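Glycosyl hydrolase, family 38 (PDB 5KBP) probably hydrolyses alpha-mannosidic linkages in carbohydrates, as a probable metal-binding bacterial alpha-mannosidase of glycoside hydrolase family 38. Local coordinates at residues G56-L61 with L112-W117; D95-S100 with A297-A302; R315-I320 with D338-A343; V422-E427 with F507-G512; S781-P786 with F790-Q795. One frame throughout, in Å; residues are numbered along the deposited sequence.

Interaction 1: G56-L61 with L112-W117; sequences GQTIIL and LESQKW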
# COMPACT_ATOMS: atom_id res chain seq x y z
N GLY A 56 19.92 -7.27 -14.62
CA GLY A 56 19.59 -6.21 -15.56
C GLY A 56 18.76 -5.07 -15.01
O GLY A 56 18.30 -4.23 -15.79
N GLN A 57 18.56 -5.00 -13.69
CA GLN A 57 17.70 -3.99 -13.08
C GLN A 57 18.44 -3.31 -11.94
O GLN A 57 19.03 -3.99 -11.09
CB GLN A 57 16.40 -4.61 -12.58
CG GLN A 57 16.59 -5.95 -11.89
CD GLN A 57 15.31 -6.50 -11.30
OE1 GLN A 57 14.43 -5.74 -10.88
NE2 GLN A 57 15.18 -7.82 -11.27
N THR A 58 18.40 -1.98 -11.92
CA THR A 58 19.09 -1.20 -10.89
C THR A 58 18.30 -1.08 -9.60
O THR A 58 18.87 -0.69 -8.57
CB THR A 58 19.41 0.20 -11.41
OG1 THR A 58 18.19 0.88 -11.72
CG2 THR A 58 20.27 0.13 -12.67
N ILE A 59 17.00 -1.40 -9.61
CA ILE A 59 16.19 -1.26 -8.40
C ILE A 59 16.62 -2.23 -7.31
O ILE A 59 16.28 -2.03 -6.14
CB ILE A 59 14.69 -1.44 -8.73
CG1 ILE A 59 13.82 -0.80 -7.65
CG2 ILE A 59 14.35 -2.92 -8.89
CD1 ILE A 59 12.34 -0.98 -7.88
N ILE A 60 17.37 -3.28 -7.67
CA ILE A 60 17.88 -4.21 -6.67
C ILE A 60 18.82 -3.49 -5.71
O ILE A 60 18.82 -3.74 -4.50
CB ILE A 60 18.57 -5.41 -7.35
CG1 ILE A 60 17.54 -6.23 -8.14
CG2 ILE A 60 19.30 -6.28 -6.33
CD1 ILE A 60 18.14 -7.43 -8.85
N LEU A 61 19.63 -2.57 -6.24
CA LEU A 61 20.50 -1.77 -5.38
C LEU A 61 19.69 -0.91 -4.42
O LEU A 61 20.02 -0.81 -3.23
CB LEU A 61 21.42 -0.90 -6.23
CG LEU A 61 22.29 -1.59 -7.29
CD1 LEU A 61 22.89 -0.57 -8.23
CD2 LEU A 61 23.38 -2.41 -6.61
N LEU A 112 20.28 6.78 -15.92
CA LEU A 112 20.68 7.81 -14.96
C LEU A 112 21.07 7.20 -13.62
O LEU A 112 21.98 7.70 -12.95
CB LEU A 112 19.55 8.82 -14.78
CG LEU A 112 19.15 9.64 -16.00
CD1 LEU A 112 17.95 10.52 -15.68
CD2 LEU A 112 20.31 10.48 -16.50
N GLU A 113 20.40 6.12 -13.21
CA GLU A 113 20.76 5.47 -11.95
C GLU A 113 22.08 4.71 -12.08
O GLU A 113 22.89 4.71 -11.15
CB GLU A 113 19.64 4.52 -11.51
CG GLU A 113 18.37 5.23 -11.08
CD GLU A 113 18.56 6.05 -9.82
OE1 GLU A 113 19.25 5.57 -8.90
OE2 GLU A 113 18.04 7.19 -9.76
N SER A 114 22.30 4.06 -13.22
CA SER A 114 23.55 3.33 -13.42
C SER A 114 24.75 4.26 -13.41
O SER A 114 25.83 3.90 -12.92
CB SER A 114 23.50 2.54 -14.72
OG SER A 114 22.46 1.58 -14.70
N GLN A 115 24.58 5.48 -13.94
CA GLN A 115 25.67 6.45 -13.93
C GLN A 115 26.00 6.94 -12.53
O GLN A 115 27.12 7.39 -12.29
CB GLN A 115 25.32 7.64 -14.83
CG GLN A 115 25.10 7.27 -16.29
CD GLN A 115 26.34 6.67 -16.94
OE1 GLN A 115 27.46 7.01 -16.57
NE2 GLN A 115 26.13 5.78 -17.89
N LYS A 116 25.04 6.86 -11.59
CA LYS A 116 25.33 7.25 -10.22
C LYS A 116 26.27 6.26 -9.54
O LYS A 116 27.05 6.65 -8.67
CB LYS A 116 24.03 7.37 -9.42
CG LYS A 116 23.08 8.43 -9.96
CD LYS A 116 21.75 8.41 -9.21
CE LYS A 116 20.78 9.43 -9.79
NZ LYS A 116 19.45 9.38 -9.11
N TRP A 117 26.20 4.98 -9.92
CA TRP A 117 27.07 3.96 -9.35
C TRP A 117 28.34 3.75 -10.17
O TRP A 117 29.42 3.58 -9.60
CB TRP A 117 26.31 2.64 -9.23
CG TRP A 117 25.09 2.73 -8.37
CD1 TRP A 117 23.80 2.87 -8.78
CD2 TRP A 117 25.06 2.71 -6.94
NE1 TRP A 117 22.96 2.93 -7.69
CE2 TRP A 117 23.71 2.83 -6.55
CE3 TRP A 117 26.04 2.58 -5.95
CZ2 TRP A 117 23.32 2.84 -5.21
CZ3 TRP A 117 25.64 2.59 -4.62
CH2 TRP A 117 24.30 2.72 -4.27
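Thr58 is the first residue of 56-61 to meet 112-117, and its two branches do different work. The methyl CG2 approaches the hydroxyl of Ser114, with Thr58 CG2 3.3 Å from Ser114 OG, a close van der Waals contact of a methyl; the hydroxyl's own bond goes to the carbonyl of Gly110, one helical turn back. The other branch, Thr58 OG1, lies 3.9 Å from Glu113 CB, where the two side chains cross at about a right angle. A chi1 of 62° places OG1 between the backbone N and the carbonyl carbon, and this same OG1 makes a weak hydrogen bond to the carbonyl of Phe89.

Three residues on, Leu61 carries the second half of the contact. Its CD1 stands over one face of the Trp117 indole, 3.6 Å from the centroid of the five-membered ring and 16° off the ring normal, which meets the criteria for a CH-pi interaction. The nearest ring atom is Trp117 NE1, 3.5 Å from Leu61 CD1. Beyond the apolar patch, Glu113 OE2 takes Lys116 NZ at 2.7 Å from above the carboxylate plane and also pairs with Lys345.

Both segments belong to the N-terminal family 38 region. Leu61 of helix 59-65 packs on Trp117 of segment 112-117, which lies on helix 100-117, and helix 72-80 adjoins both through Val75, which touches Leu61 and Trp117 alike.

Interaction 2: D95-S100 with A297-A302; sequences DFLISS and ANTSSA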
# COMPACT_ATOMS: atom_id res chain seq x y z
N ASP A 95 6.68 -6.15 -21.78
CA ASP A 95 6.82 -5.23 -22.90
C ASP A 95 5.48 -4.64 -23.31
O ASP A 95 5.33 -3.42 -23.40
CB ASP A 95 7.49 -5.94 -24.08
CG ASP A 95 9.00 -5.93 -23.98
OD1 ASP A 95 9.54 -5.15 -23.17
OD2 ASP A 95 9.66 -6.70 -24.72
N PHE A 96 4.49 -5.49 -23.57
CA PHE A 96 3.25 -5.04 -24.19
C PHE A 96 2.27 -4.41 -23.21
O PHE A 96 1.41 -3.63 -23.64
CB PHE A 96 2.57 -6.21 -24.91
CG PHE A 96 3.34 -6.73 -26.08
CD1 PHE A 96 3.41 -6.00 -27.26
CD2 PHE A 96 3.98 -7.96 -26.02
CE1 PHE A 96 4.12 -6.48 -28.35
CE2 PHE A 96 4.69 -8.44 -27.10
CZ PHE A 96 4.76 -7.70 -28.27
N LEU A 97 2.38 -4.71 -21.92
CA LEU A 97 1.37 -4.27 -20.95
C LEU A 97 1.68 -2.92 -20.31
O LEU A 97 0.89 -2.46 -19.48
CB LEU A 97 1.19 -5.33 -19.86
CG LEU A 97 0.44 -6.58 -20.31
CD1 LEU A 97 0.24 -7.54 -19.16
CD2 LEU A 97 -0.90 -6.18 -20.92
N ILE A 98 2.79 -2.28 -20.67
CA ILE A 98 3.07 -0.93 -20.21
C ILE A 98 3.16 -0.01 -21.42
O ILE A 98 3.40 -0.44 -22.55
CB ILE A 98 4.35 -0.84 -19.35
CG1 ILE A 98 5.60 -1.05 -20.21
CG2 ILE A 98 4.31 -1.87 -18.23
CD1 ILE A 98 6.89 -0.84 -19.45
N SER A 99 2.97 1.29 -21.16
CA SER A 99 2.89 2.26 -22.24
C SER A 99 4.23 2.38 -22.97
O SER A 99 5.28 1.92 -22.50
CB SER A 99 2.47 3.63 -21.71
OG SER A 99 3.45 4.17 -20.84
N SER A 100 4.18 3.01 -24.15
CA SER A 100 5.38 3.22 -24.94
C SER A 100 6.40 4.05 -24.17
O SER A 100 7.59 3.72 -24.14
CB SER A 100 5.02 3.90 -26.26
OG SER A 100 4.15 3.09 -27.03
N ALA A 297 -0.36 -14.90 -23.09
CA ALA A 297 -0.95 -13.65 -23.54
C ALA A 297 -2.19 -13.28 -22.75
O ALA A 297 -2.55 -12.10 -22.67
CB ALA A 297 -1.29 -13.73 -25.03
N ASN A 298 -2.85 -14.27 -22.14
CA ASN A 298 -4.05 -14.01 -21.34
C ASN A 298 -3.74 -13.26 -20.05
O ASN A 298 -4.68 -12.95 -19.30
CB ASN A 298 -4.78 -15.32 -21.04
CG ASN A 298 -5.38 -15.94 -22.28
OD1 ASN A 298 -5.11 -17.10 -22.59
ND2 ASN A 298 -6.18 -15.17 -22.99
N THR A 299 -2.47 -12.98 -19.75
CA THR A 299 -2.16 -12.10 -18.63
C THR A 299 -2.67 -10.69 -18.87
O THR A 299 -2.91 -9.95 -17.91
CB THR A 299 -0.65 -12.08 -18.38
OG1 THR A 299 0.03 -11.72 -19.59
CG2 THR A 299 -0.16 -13.45 -17.92
N SER A 300 -2.84 -10.30 -20.13
CA SER A 300 -3.33 -8.96 -20.46
C SER A 300 -4.75 -8.72 -19.96
O SER A 300 -5.14 -7.57 -19.76
CB SER A 300 -3.26 -8.74 -21.97
OG SER A 300 -3.81 -9.84 -22.67
N SER A 301 -5.53 -9.78 -19.74
CA SER A 301 -6.89 -9.66 -19.22
C SER A 301 -7.00 -10.03 -17.75
O SER A 301 -8.07 -9.83 -17.16
CB SER A 301 -7.86 -10.52 -20.04
OG SER A 301 -7.54 -11.90 -19.94
N ALA A 302 -5.95 -10.58 -17.15
CA ALA A 302 -5.98 -10.93 -15.74
C ALA A 302 -5.96 -9.67 -14.88
O ALA A 302 -5.12 -8.78 -15.09
CB ALA A 302 -4.79 -11.82 -15.39
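Two connecting loops meet here, the one leading into helix 100-117 and the one leading into helix 304-332, so the contact joins the N-terminal family 38 region to the start of the middle one. Leu97 supplies the whole of the first side. Its CD2 rests against Ser300, with Leu97 CD2 3.6 Å from Ser300 CB. The other methyl faces the same residue: Leu97 CD1 is 4.1 Å from Ser300 CA, a little closer than its 4.2 Å to Thr299 O.

The receiving surface is a short 3-10 turn closed by its own polar group. Ser300 OG donates to Ala297 O at 2.6 Å, with a C=O...donor angle of 167°, and Ser300 N reaches the same oxygen at 3.1 Å. A chi1 of 48° puts OG between the backbone N and the carbonyl carbon of Ser300, from where it reaches Ala297 O. Thr299 OG1 is likewise bonded within its own chain region, to Leu296 O, and Lys307 NZ binds the carbonyls of Thr299 and Ala302.

No hydrogen bond crosses the interface. The serine's CB meets a methyl while its hydroxyl is engaged by Ala297 O, consistent with a purely van der Waals join.

Interaction 3: R315-I320 with D338-A343; sequences RQLENI and DQFDYA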
# COMPACT_ATOMS: atom_id res chain seq x y z
N ARG A 315 -1.27 8.01 -18.37
CA ARG A 315 -1.78 9.21 -19.02
C ARG A 315 -1.65 10.43 -18.12
O ARG A 315 -1.38 11.54 -18.60
CB ARG A 315 -3.24 9.01 -19.42
CG ARG A 315 -3.47 7.86 -20.39
CD ARG A 315 -2.81 8.14 -21.73
NE ARG A 315 -2.32 6.92 -22.36
CZ ARG A 315 -1.09 6.45 -22.21
NH1 ARG A 315 -0.73 5.32 -22.82
NH2 ARG A 315 -0.21 7.10 -21.46
N GLN A 316 -1.82 10.24 -16.81
CA GLN A 316 -1.70 11.35 -15.87
C GLN A 316 -0.30 11.94 -15.86
O GLN A 316 -0.13 13.15 -15.68
CB GLN A 316 -2.10 10.88 -14.46
CG GLN A 316 -1.99 11.95 -13.39
CD GLN A 316 -3.01 13.06 -13.57
OE1 GLN A 316 -4.16 12.80 -13.92
NE2 GLN A 316 -2.59 14.29 -13.33
N LEU A 317 0.72 11.10 -16.05
CA LEU A 317 2.10 11.57 -16.05
C LEU A 317 2.57 12.01 -17.43
O LEU A 317 3.10 13.11 -17.59
CB LEU A 317 3.02 10.47 -15.50
CG LEU A 317 2.87 10.10 -14.02
CD1 LEU A 317 3.78 8.93 -13.66
CD2 LEU A 317 3.17 11.31 -13.15
N GLU A 318 2.38 11.16 -18.44
CA GLU A 318 2.93 11.44 -19.76
C GLU A 318 2.18 12.56 -20.46
O GLU A 318 2.79 13.41 -21.12
CB GLU A 318 2.90 10.18 -20.63
CG GLU A 318 3.53 8.95 -19.98
CD GLU A 318 3.10 7.67 -20.66
OE1 GLU A 318 2.41 7.74 -21.70
OE2 GLU A 318 3.44 6.58 -20.14
N ASN A 319 0.85 12.59 -20.34
CA ASN A 319 0.01 13.43 -21.17
C ASN A 319 -0.70 14.54 -20.40
O ASN A 319 -1.43 15.33 -21.01
CB ASN A 319 -1.02 12.57 -21.90
CG ASN A 319 -0.39 11.39 -22.61
OD1 ASN A 319 -0.56 10.24 -22.21
ND2 ASN A 319 0.36 11.67 -23.67
N ILE A 320 -0.51 14.63 -19.08
CA ILE A 320 -1.13 15.68 -18.29
C ILE A 320 -0.07 16.45 -17.52
O ILE A 320 0.21 17.62 -17.82
CB ILE A 320 -2.19 15.12 -17.33
CG1 ILE A 320 -3.19 14.23 -18.07
CG2 ILE A 320 -2.92 16.25 -16.62
CD1 ILE A 320 -4.02 14.97 -19.09
N ASP A 338 12.71 16.14 -9.47
CA ASP A 338 12.78 15.16 -8.39
C ASP A 338 11.42 14.53 -8.13
O ASP A 338 11.32 13.33 -7.86
CB ASP A 338 13.32 15.81 -7.12
CG ASP A 338 14.79 16.17 -7.22
OD1 ASP A 338 15.46 15.65 -8.14
OD2 ASP A 338 15.28 16.96 -6.38
N GLN A 339 10.35 15.32 -8.22
CA GLN A 339 9.01 14.78 -7.99
C GLN A 339 8.59 13.84 -9.12
O GLN A 339 7.98 12.80 -8.87
CB GLN A 339 8.00 15.91 -7.83
CG GLN A 339 8.16 16.74 -6.56
CD GLN A 339 9.20 17.83 -6.68
OE1 GLN A 339 10.01 17.83 -7.61
NE2 GLN A 339 9.19 18.76 -5.74
N PHE A 340 8.91 14.20 -10.36
CA PHE A 340 8.59 13.31 -11.48
C PHE A 340 9.39 12.02 -11.42
O PHE A 340 8.88 10.95 -11.75
CB PHE A 340 8.83 14.03 -12.81
CG PHE A 340 7.66 14.86 -13.27
CD1 PHE A 340 6.44 14.27 -13.51
CD2 PHE A 340 7.80 16.22 -13.48
CE1 PHE A 340 5.36 15.03 -13.94
CE2 PHE A 340 6.73 16.98 -13.91
CZ PHE A 340 5.51 16.39 -14.14
N ASP A 341 10.65 12.11 -10.99
CA ASP A 341 11.46 10.91 -10.82
C ASP A 341 10.89 10.02 -9.72
O ASP A 341 10.93 8.79 -9.81
CB ASP A 341 12.91 11.29 -10.52
CG ASP A 341 13.81 10.08 -10.33
OD1 ASP A 341 14.17 9.44 -11.34
OD2 ASP A 341 14.16 9.78 -9.17
N TYR A 342 10.34 10.64 -8.66
CA TYR A 342 9.73 9.88 -7.59
C TYR A 342 8.41 9.25 -8.04
O TYR A 342 8.09 8.12 -7.65
CB TYR A 342 9.51 10.78 -6.37
CG TYR A 342 8.75 10.15 -5.23
CD1 TYR A 342 9.40 9.34 -4.31
CD2 TYR A 342 7.40 10.38 -5.06
CE1 TYR A 342 8.72 8.76 -3.25
CE2 TYR A 342 6.70 9.80 -4.01
CZ TYR A 342 7.37 9.00 -3.11
OH TYR A 342 6.68 8.43 -2.06
N ALA A 343 7.64 9.96 -8.86
CA ALA A 343 6.38 9.41 -9.35
C ALA A 343 6.62 8.29 -10.35
O ALA A 343 5.90 7.28 -10.35
CB ALA A 343 5.54 10.52 -9.99
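The phenyl ring of Phe340 meets Leu317 at its edge: Leu317 CD2 lies near the ring plane, 4.4 Å from Phe340 CE1. Phe340 also meets the ring of Tyr335, their planes inclined by about 30°, and packs on Leu382. The other flat group, the guanidinium of Arg315, has Glu318 CD at its edge and in its plane, on the far side of the helix from Phe340.

This is helix-to-helix packing within the alpha-mannosidase middle domain, between helix 304-332 and helix 337-348, which follow one another closely in the chain. The backbones come nearest at Leu317 and Phe340, whose CA atoms are 8.1 Å apart. With CG anti to the carbonyl carbon (chi1 -67°), Leu317 sends its end nearer to the second helix than its CB direction alone would suggest. Helix 362-393 adjoins the same ground, touching Phe340 through Leu382 and Ala343 through Val378.

Polar groups lie away from the apolar patch. Arg315 NH2 and Glu318 OE1 form a salt bridge of 2.7 Å, though the 126° N-H...acceptor angle makes its hydrogen bond weak, and Glu318 OE2 bonds Ser99. Across the dimer interface, Asp338 pairs with Arg68 and Tyr342 OH bonds Glu26, both of the second subunit. The tighter of the two apolar approaches runs from Leu317 CD2 to Ala343 CB, at 4.0 Å.

Interaction 4: V422-E427 with F507-G512; sequences VEVEIE and FALIQG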
# COMPACT_ATOMS: atom_id res chain seq x y z
N VAL A 422 -17.14 22.02 -17.47
CA VAL A 422 -16.28 22.85 -16.63
C VAL A 422 -17.07 23.31 -15.42
O VAL A 422 -18.16 23.88 -15.57
CB VAL A 422 -15.73 24.06 -17.41
CG1 VAL A 422 -14.98 24.99 -16.47
CG2 VAL A 422 -14.84 23.62 -18.56
N GLU A 423 -16.53 23.06 -14.23
CA GLU A 423 -17.15 23.51 -12.99
C GLU A 423 -16.53 24.84 -12.58
O GLU A 423 -15.31 24.94 -12.44
CB GLU A 423 -16.99 22.47 -11.88
CG GLU A 423 -17.99 22.62 -10.75
CD GLU A 423 -17.82 21.56 -9.67
OE1 GLU A 423 -16.69 21.03 -9.54
OE2 GLU A 423 -18.80 21.26 -8.97
N VAL A 424 -17.37 25.86 -12.40
CA VAL A 424 -16.92 27.21 -12.12
C VAL A 424 -17.54 27.67 -10.81
O VAL A 424 -18.77 27.58 -10.64
CB VAL A 424 -17.28 28.18 -13.26
CG1 VAL A 424 -16.76 29.58 -12.95
CG2 VAL A 424 -16.72 27.67 -14.58
N GLU A 425 -16.71 28.16 -9.89
CA GLU A 425 -17.18 28.70 -8.63
C GLU A 425 -17.73 30.10 -8.85
O GLU A 425 -17.01 31.00 -9.29
CB GLU A 425 -16.04 28.73 -7.61
CG GLU A 425 -16.42 29.30 -6.25
CD GLU A 425 -15.21 29.56 -5.38
OE1 GLU A 425 -14.63 30.67 -5.48
OE2 GLU A 425 -14.82 28.66 -4.61
N ILE A 426 -19.02 30.30 -8.56
CA ILE A 426 -19.65 31.60 -8.75
C ILE A 426 -19.78 32.40 -7.46
O ILE A 426 -19.91 33.63 -7.52
CB ILE A 426 -21.03 31.45 -9.42
CG1 ILE A 426 -21.95 30.56 -8.58
CG2 ILE A 426 -20.88 30.88 -10.83
CD1 ILE A 426 -23.35 30.44 -9.14
N GLU A 427 -19.75 31.74 -6.30
CA GLU A 427 -19.82 32.44 -5.02
C GLU A 427 -18.98 31.69 -4.01
O GLU A 427 -18.67 30.50 -4.17
CB GLU A 427 -21.27 32.58 -4.54
CG GLU A 427 -21.99 33.78 -5.11
CD GLU A 427 -23.38 33.45 -5.60
OE1 GLU A 427 -23.85 32.32 -5.35
OE2 GLU A 427 -24.01 34.31 -6.24
N PHE A 507 -11.88 31.51 -21.37
CA PHE A 507 -13.27 31.92 -21.44
C PHE A 507 -13.66 32.54 -20.09
O PHE A 507 -12.87 32.55 -19.14
CB PHE A 507 -14.18 30.74 -21.79
CG PHE A 507 -13.82 30.06 -23.08
CD1 PHE A 507 -14.33 30.52 -24.28
CD2 PHE A 507 -12.98 28.97 -23.09
CE1 PHE A 507 -14.00 29.90 -25.47
CE2 PHE A 507 -12.64 28.34 -24.28
CZ PHE A 507 -13.16 28.81 -25.47
N ALA A 508 -14.88 33.06 -20.01
CA ALA A 508 -15.36 33.67 -18.78
C ALA A 508 -16.85 33.44 -18.65
O ALA A 508 -17.55 33.15 -19.63
CB ALA A 508 -15.04 35.16 -18.73
N LEU A 509 -17.35 33.59 -17.43
CA LEU A 509 -18.75 33.38 -17.10
C LEU A 509 -19.32 34.70 -16.59
O LEU A 509 -18.99 35.12 -15.47
CB LEU A 509 -18.91 32.27 -16.06
CG LEU A 509 -20.14 31.36 -16.17
CD1 LEU A 509 -20.12 30.60 -17.48
CD2 LEU A 509 -20.19 30.40 -14.99
N ILE A 510 -20.15 35.34 -17.39
CA ILE A 510 -20.77 36.60 -17.02
C ILE A 510 -22.27 36.39 -16.87
O ILE A 510 -22.85 35.43 -17.38
CB ILE A 510 -20.48 37.72 -18.04
CG1 ILE A 510 -21.08 37.37 -19.41
CG2 ILE A 510 -18.99 37.96 -18.16
CD1 ILE A 510 -20.96 38.47 -20.43
N GLN A 511 -22.91 37.32 -16.16
CA GLN A 511 -24.36 37.28 -16.01
C GLN A 511 -25.02 37.73 -17.31
O GLN A 511 -24.68 38.79 -17.86
CB GLN A 511 -24.81 38.16 -14.85
CG GLN A 511 -24.32 37.70 -13.49
CD GLN A 511 -25.16 38.26 -12.36
OE1 GLN A 511 -26.28 38.72 -12.57
NE2 GLN A 511 -24.62 38.21 -11.15
N GLY A 512 -25.96 36.94 -17.80
CA GLY A 512 -26.65 37.26 -19.02
C GLY A 512 -27.39 36.06 -19.55
O GLY A 512 -27.29 34.95 -19.02
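Leu509 CD2 is the atom on which this contact turns. It lies 4.0 Å from Val424 CB and 4.1 Å from Val424 CG1, and it also reaches Ile426, with Leu509 CD2 4.2 Å from Ile426 CG2. One methyl therefore spans two residues of the facing strand, which sit two positions apart and direct their CB atoms to the same side. Val424 presents CB and CG1 together, CG1 lying anti to the backbone N (chi1 -178°).

The nearest backbones, at Val424 and Leu509, are 8.1 Å apart between CA atoms, and no hydrogen bond links the segments, so strands 416-430 and 503-511 face each other from separate sheets. Strand 416-430 pairs with 483-499: Val424 bonds Leu490, and a classic beta bulge sets Ile426 and Glu427 both opposite Lys488. Strand 503-511 instead pairs with 404-410 and 451-454. Phe406 and His404 touch Val424, and Tyr451 and Val453 touch Leu509, so side chains of strands 404-410 and 451-454 add to the packing.

Both segments fall in the first family 38 C-terminal region. Buried methyl and methine groups make up the whole contact, so the two sheets are held here by shape and apolar burial, without directional bonds, while the charge of Glu423 turns elsewhere, to Arg471.

Interaction 5: S781-P786 with F790-Q795; sequences SLHGKP and FATYQQ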
# COMPACT_ATOMS: atom_id res chain seq x y z
N SER A 781 -14.80 3.64 -34.03
CA SER A 781 -14.52 4.67 -35.02
C SER A 781 -14.44 4.02 -36.40
O SER A 781 -13.69 3.06 -36.58
CB SER A 781 -13.22 5.41 -34.70
OG SER A 781 -12.97 6.44 -35.65
N LEU A 782 -15.20 4.56 -37.35
CA LEU A 782 -15.26 4.02 -38.70
C LEU A 782 -14.46 4.89 -39.66
O LEU A 782 -14.30 6.09 -39.46
CB LEU A 782 -16.72 3.94 -39.17
CG LEU A 782 -17.65 3.07 -38.33
CD1 LEU A 782 -19.08 3.11 -38.88
CD2 LEU A 782 -17.14 1.64 -38.25
N HIS A 783 -13.93 4.25 -40.70
CA HIS A 783 -13.16 4.95 -41.72
C HIS A 783 -13.38 4.27 -43.06
O HIS A 783 -13.90 3.15 -43.14
CB HIS A 783 -11.67 5.01 -41.36
CG HIS A 783 -10.98 3.68 -41.42
ND1 HIS A 783 -10.54 3.12 -42.60
CD2 HIS A 783 -10.63 2.81 -40.44
CE1 HIS A 783 -9.97 1.96 -42.35
NE2 HIS A 783 -10.01 1.74 -41.05
N GLY A 784 -12.98 4.96 -44.12
CA GLY A 784 -13.13 4.44 -45.47
C GLY A 784 -11.82 4.01 -46.10
O GLY A 784 -11.40 2.86 -45.93
N LYS A 785 -11.18 4.91 -46.83
CA LYS A 785 -9.92 4.60 -47.48
C LYS A 785 -8.88 4.20 -46.43
O LYS A 785 -8.88 4.75 -45.32
CB LYS A 785 -9.42 5.80 -48.29
CG LYS A 785 -8.29 5.51 -49.25
N PRO A 786 -8.01 3.22 -46.72
CA PRO A 786 -7.02 2.80 -45.72
C PRO A 786 -6.16 3.93 -45.18
O PRO A 786 -5.66 3.83 -44.05
CB PRO A 786 -6.18 1.77 -46.48
CG PRO A 786 -7.12 1.19 -47.47
CD PRO A 786 -8.02 2.33 -47.90
N PHE A 790 -5.39 6.22 -40.07
CA PHE A 790 -4.44 6.83 -39.15
C PHE A 790 -5.06 7.98 -38.37
O PHE A 790 -4.67 8.24 -37.23
CB PHE A 790 -3.21 7.30 -39.92
CG PHE A 790 -2.52 6.20 -40.68
CD1 PHE A 790 -1.85 5.19 -40.00
CD2 PHE A 790 -2.55 6.17 -42.06
CE1 PHE A 790 -1.23 4.17 -40.69
CE2 PHE A 790 -1.92 5.15 -42.75
CZ PHE A 790 -1.26 4.15 -42.07
N ALA A 791 -6.03 8.68 -38.97
CA ALA A 791 -6.76 9.70 -38.22
C ALA A 791 -7.53 9.09 -37.07
O ALA A 791 -7.62 9.67 -35.98
CB ALA A 791 -7.70 10.47 -39.15
N THR A 792 -8.09 7.89 -37.28
CA THR A 792 -8.80 7.20 -36.20
C THR A 792 -7.84 6.76 -35.10
O THR A 792 -8.25 6.63 -33.94
CB THR A 792 -9.56 6.00 -36.76
OG1 THR A 792 -8.63 4.98 -37.16
CG2 THR A 792 -10.39 6.41 -37.96
N TYR A 793 -6.58 6.52 -35.45
CA TYR A 793 -5.59 6.16 -34.43
C TYR A 793 -5.24 7.36 -33.56
O TYR A 793 -5.10 7.23 -32.34
CB TYR A 793 -4.34 5.59 -35.08
CG TYR A 793 -4.55 4.32 -35.88
CD1 TYR A 793 -5.75 3.63 -35.84
CD2 TYR A 793 -3.52 3.80 -36.66
CE1 TYR A 793 -5.94 2.47 -36.56
CE2 TYR A 793 -3.70 2.64 -37.39
CZ TYR A 793 -4.91 1.98 -37.34
OH TYR A 793 -5.08 0.82 -38.06
N GLN A 794 -5.09 8.53 -34.18
CA GLN A 794 -4.76 9.74 -33.43
C GLN A 794 -5.89 10.11 -32.47
O GLN A 794 -5.65 10.42 -31.30
CB GLN A 794 -4.47 10.89 -34.39
CG GLN A 794 -3.19 10.72 -35.20
CD GLN A 794 -2.92 11.90 -36.11
OE1 GLN A 794 -3.80 12.34 -36.86
NE2 GLN A 794 -1.70 12.43 -36.05
N GLN A 795 -7.13 10.08 -32.96
CA GLN A 795 -8.27 10.36 -32.09
C GLN A 795 -8.45 9.28 -31.03
O GLN A 795 -8.99 9.55 -29.96
CB GLN A 795 -9.54 10.51 -32.92
CG GLN A 795 -9.55 11.72 -33.84
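Thr792 carries the contact between strand 781-783 and helix 790-795, a strand followed by a short turn and a helix that runs back nearly antiparallel to it, the axes at 161° and approaching to 8.7 Å. Thr792 CB lies 3.6 Å from Ser781 OG. From there the methyl CG2 of Thr792 continues to the strand, 3.5 Å from Ser781 OG and 3.9 Å from His783 CB, so it sits between two residues that point to the same side. On the other branch, OG1 sits between the backbone N and the carbonyl carbon (chi1 70°), where it bonds the carbonyl of Arg789 and the hydroxyl of Thr729. The polar end thus serves helix and sheet while the methyl covers the strand.

The strand belongs to a large antiparallel sheet and lies beside strand 727-732; NE2 of the His783 imidazole bonds Asn720. A sulfate ion, probably from the crystallisation liquor, lies about 3 Å from the Phe790 side chain. At the far end of the turn, Phe790 CE2 approaches Pro786 O at 4.2 Å.

All five contacts are largely buried, fully so in interactions 2, 3 and 4; interactions 1 and 5 each include partly exposed residues. None has a hydrogen bond crossing between its segments. Interaction 2 lies nearest the centre of the chain, about 7 Å from it, and interaction 4 farthest, about 37 Å. Interactions 2 and 3 touch directly: Ser99 OG and Glu318 OE2 are 2.5 Å apart, a probable hydrogen bond. Interaction 1 uses the other end of helix 100-117. Chemistry follows the setting: a methyl over an aromatic face in interaction 1, aliphatic packing between sheets in interaction 4, and hydroxyl-bearing side chains offering carbon in interactions 2 and 5. Interaction 3 combines helix packing with residues that reach the second subunit.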